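7,8-dihydro-6-hydroxymethylpterin pyrophosphokinase-dihydropteroate synthase (Plasmodium falciparum, PDB 6JWY) probably catalyses two consecutive steps of folate biosynthesis, pyrophosphorylation of 6-hydroxymethyl-7,8-dihydropterin by ATP and condensation of the resulting diphosphate with 4-aminobenzoate to 7,8-dihydropteroate. Local coordinates at residues S383-K388 and E599-I604. The protein carries 1 engineered substitution. Sequence-based numbering, arbitrary orientation.
With CKL (4-[(2-azanyl-4-oxidanylidene-7,8-dihydro-3~{H}-pteridin-6-yl)methylamino]-~{N}-(5,6-dimethoxypyrimidin-4-yl)benzenesulfonamide), chain C.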
loop_
_atom_site.group_PDB
_atom_site.type_symbol
_atom_site.label_atom_id
_atom_site.label_comp_id
_atom_site.label_asym_id
_atom_site.label_seq_id
_atom_site.Cartn_x
_atom_site.Cartn_y
_atom_site.Cartn_z
ATOM N N SER A 383 13.823 -17.690 4.607
ATOM C CA SER A 383 13.161 -16.392 4.514
ATOM C C SER A 383 11.741 -16.653 4.049
ATOM O O SER A 383 11.553 -17.413 3.103
ATOM C CB SER A 383 13.853 -15.459 3.557
ATOM O OG SER A 383 15.172 -15.125 3.979
ATOM N N TYR A 384 10.747 -16.072 4.720
ATOM C CA TYR A 384 9.404 -16.204 4.184
ATOM C C TYR A 384 9.225 -15.204 3.041
ATOM O O TYR A 384 9.463 -14.007 3.204
ATOM C CB TYR A 384 8.359 -16.084 5.308
ATOM C CG TYR A 384 8.481 -17.134 6.391
ATOM C CD1 TYR A 384 8.124 -18.453 6.154
ATOM C CD2 TYR A 384 8.996 -16.815 7.641
ATOM C CE1 TYR A 384 8.245 -19.430 7.127
ATOM C CE2 TYR A 384 9.124 -17.781 8.629
ATOM C CZ TYR A 384 8.743 -19.089 8.369
ATOM O OH TYR A 384 8.845 -20.056 9.319
ATOM N N LEU A 385 8.774 -15.690 1.888
ATOM C CA LEU A 385 8.521 -14.793 0.773
ATOM C C LEU A 385 7.628 -13.632 1.204
ATOM O O LEU A 385 6.618 -13.832 1.855
ATOM C CB LEU A 385 7.899 -15.565 -0.395
ATOM C CG LEU A 385 7.933 -14.820 -1.730
ATOM C CD1 LEU A 385 9.362 -14.640 -2.199
ATOM C CD2 LEU A 385 7.138 -15.557 -2.801
ATOM N N LYS A 386 8.009 -12.406 0.838
ATOM C CA LYS A 386 7.162 -11.228 1.003
ATOM C C LYS A 386 7.040 -10.772 2.461
ATOM O O LYS A 386 6.243 -9.882 2.731
ATOM C CB LYS A 386 5.789 -11.381 0.329
ATOM C CG LYS A 386 5.790 -11.579 -1.185
ATOM C CD LYS A 386 6.917 -10.864 -1.958
ATOM C CE LYS A 386 6.953 -11.219 -3.441
ATOM N NZ LYS A 386 8.049 -10.542 -4.193
ATOM N N GLU A 387 7.853 -11.295 3.391
ATOM C CA GLU A 387 7.661 -10.943 4.802
ATOM C C GLU A 387 8.640 -9.871 5.289
ATOM O O GLU A 387 8.525 -9.379 6.402
ATOM C CB GLU A 387 7.587 -12.170 5.717
ATOM C CG GLU A 387 6.177 -12.738 5.835
ATOM C CD GLU A 387 5.925 -13.976 6.699
ATOM O OE1 GLU A 387 6.607 -14.161 7.754
ATOM O OE2 GLU A 387 5.025 -14.763 6.329
ATOM N N LYS A 388 9.590 -9.466 4.451
ATOM C CA LYS A 388 10.583 -8.492 4.865
ATOM C C LYS A 388 11.226 -7.960 3.589
ATOM O O LYS A 388 11.377 -8.715 2.635
ATOM C CB LYS A 388 11.599 -9.199 5.767
ATOM C CG LYS A 388 12.620 -8.368 6.531
ATOM C CD LYS A 388 13.890 -9.203 6.794
ATOM C CE LYS A 388 13.682 -10.721 6.801
ATOM N NZ LYS A 388 14.930 -11.508 7.017
ATOM N N GLU A 599 4.484 -13.591 -6.836
ATOM C CA GLU A 599 4.670 -14.987 -6.484
ATOM C C GLU A 599 6.160 -15.325 -6.339
ATOM O O GLU A 599 6.469 -16.494 -6.095
ATOM C CB GLU A 599 4.096 -15.921 -7.556
ATOM C CG GLU A 599 2.583 -16.014 -7.602
ATOM C CD GLU A 599 1.908 -16.336 -6.284
ATOM O OE1 GLU A 599 2.107 -17.462 -5.771
ATOM O OE2 GLU A 599 1.195 -15.444 -5.764
ATOM N N TYR A 600 7.079 -14.345 -6.500
ATOM C CA TYR A 600 8.475 -14.723 -6.648
ATOM C C TYR A 600 9.406 -13.870 -5.801
ATOM O O TYR A 600 9.068 -12.742 -5.465
ATOM C CB TYR A 600 8.963 -14.460 -8.066
ATOM C CG TYR A 600 8.273 -15.188 -9.184
ATOM C CD1 TYR A 600 7.999 -16.545 -9.109
ATOM C CD2 TYR A 600 7.942 -14.515 -10.346
ATOM C CE1 TYR A 600 7.437 -17.218 -10.183
ATOM C CE2 TYR A 600 7.358 -15.167 -11.421
ATOM C CZ TYR A 600 7.126 -16.527 -11.344
ATOM O OH TYR A 600 6.569 -17.188 -12.398
ATOM N N PRO A 601 10.607 -14.381 -5.452
ATOM C CA PRO A 601 11.597 -13.594 -4.721
ATOM C C PRO A 601 12.088 -12.485 -5.640
ATOM O O PRO A 601 12.597 -12.797 -6.715
ATOM C CB PRO A 601 12.760 -14.584 -4.535
ATOM C CG PRO A 601 12.150 -15.978 -4.678
ATOM C CD PRO A 601 11.023 -15.779 -5.661
ATOM N N LEU A 602 11.947 -11.219 -5.224
ATOM C CA LEU A 602 12.210 -10.065 -6.077
ATOM C C LEU A 602 13.359 -9.230 -5.511
ATOM O O LEU A 602 13.406 -8.904 -4.319
ATOM C CB LEU A 602 10.935 -9.234 -6.273
ATOM C CG LEU A 602 11.045 -7.947 -7.107
ATOM C CD1 LEU A 602 11.451 -8.194 -8.575
ATOM C CD2 LEU A 602 9.736 -7.146 -7.082
ATOM N N PHE A 603 14.315 -8.918 -6.393
ATOM C CA PHE A 603 15.483 -8.121 -6.067
ATOM C C PHE A 603 15.414 -6.911 -7.001
ATOM O O PHE A 603 15.197 -7.091 -8.198
ATOM C CB PHE A 603 16.703 -9.022 -6.278
ATOM C CG PHE A 603 18.063 -8.443 -5.998
ATOM C CD1 PHE A 603 18.618 -7.475 -6.824
ATOM C CD2 PHE A 603 18.829 -8.922 -4.942
ATOM C CE1 PHE A 603 19.898 -6.984 -6.589
ATOM C CE2 PHE A 603 20.106 -8.424 -4.704
ATOM C CZ PHE A 603 20.638 -7.440 -5.517
ATOM N N ILE A 604 15.500 -5.680 -6.485
ATOM C CA ILE A 604 15.589 -4.558 -7.417
ATOM C C ILE A 604 16.745 -3.645 -7.025
ATOM O O ILE A 604 17.148 -3.577 -5.866
ATOM C CB ILE A 604 14.270 -3.763 -7.594
ATOM C CG1 ILE A 604 13.921 -2.930 -6.362
ATOM C CG2 ILE A 604 13.095 -4.647 -7.986
ATOM C CD1 ILE A 604 12.639 -2.156 -6.515
HETATM C C2 CKL C . 21.486 -6.054 -9.959
HETATM C C4 CKL C . 20.760 -3.900 -10.610
HETATM C C5 CKL C . 22.142 -3.420 -10.737
HETATM C C6 CKL C . 23.157 -4.445 -10.432
HETATM O O24 CKL C . 20.557 4.488 -15.780
HETATM S S21 CKL C . 21.738 4.741 -14.982
HETATM O O23 CKL C . 21.334 5.653 -13.961
HETATM N N22 CKL C . 23.000 5.459 -15.712
HETATM C C25 CKL C . 23.139 5.669 -17.045
HETATM C C30 CKL C . 24.259 6.355 -17.499
HETATM O O31 CKL C . 25.212 6.809 -16.617
HETATM C C32 CKL C . 26.397 6.047 -16.367
HETATM C C29 CKL C . 24.390 6.590 -18.857
HETATM O O33 CKL C . 25.486 7.274 -19.337
HETATM C C34 CKL C . 25.374 8.246 -20.391
HETATM N N28 CKL C . 23.432 6.130 -19.701
HETATM C C27 CKL C . 22.355 5.463 -19.244
HETATM N N26 CKL C . 22.201 5.237 -17.932
HETATM C C18 CKL C . 22.369 3.356 -14.464
HETATM C C17 CKL C . 23.241 3.391 -13.373
HETATM C C16 CKL C . 23.805 2.206 -12.919
HETATM C C19 CKL C . 22.091 2.140 -15.111
HETATM C C20 CKL C . 22.661 0.954 -14.646
HETATM C C15 CKL C . 23.505 0.985 -13.529
HETATM N N14 CKL C . 24.055 -0.186 -13.053
HETATM C C13 CKL C . 24.455 -0.499 -11.673
HETATM C C8 CKL C . 23.850 -1.832 -11.250
HETATM C C9 CKL C . 24.900 -2.833 -10.944
HETATM N N10 CKL C . 24.441 -4.124 -10.540
HETATM N N1 CKL C . 22.799 -5.712 -10.039
HETATM N N7 CKL C . 22.501 -2.146 -11.125
HETATM O O12 CKL C . 19.810 -3.116 -10.835
HETATM N N3 CKL C . 20.513 -5.177 -10.248
HETATM N N11 CKL C . 21.139 -7.311 -9.627
#
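The ammonium group of Lys386 is gripped by three acceptors: the carbonyl oxygen of Tyr600, with NZ to O at 2.7 Å, the backbone O of Tyr597, and the carboxylate of Asp683, with which it forms a salt bridge. The bond to Tyr600 meets the carbonyl nearly head-on, at a C=O...NZ angle of 166°. Asp683 OD2 also accepts the backbone N-H of Leu602, and one carboxylate oxygen thereby ties both segments together. Lys386 occupies the third position of a type II turn from Tyr384 to Glu387, closed by Glu387 N to Tyr384 O at 3.2 Å. A bend at chi2 (-33°) precedes the extended outer part of its chain, which leaves NZ beside CB of Leu602, 3.8 Å away.

Beside this polar grip, Leu385 points toward the other segment and lays its two methyls side by side along the backbone there. CD1 packs on the Pro601 ring, 3.5 Å from its N, with CG, CD and CB a little farther off, while CD2 lies 3.5 Å from the carbonyl O of Glu599. The carboxylate of Glu599 turns to Arg374 in a salt bridge.

The contact thus joins the turn that ends edge strand 383-384 of the antiparallel kinase sheet to the loop entering strand 603-604 of the synthase TIM barrel. Strand 373-376 borders both segments, through Arg374 at Leu385 and Tyr376 at Pro601, and strand 603-604 runs on beside strand 684-687 toward the bound pterin–sulfonamide adduct.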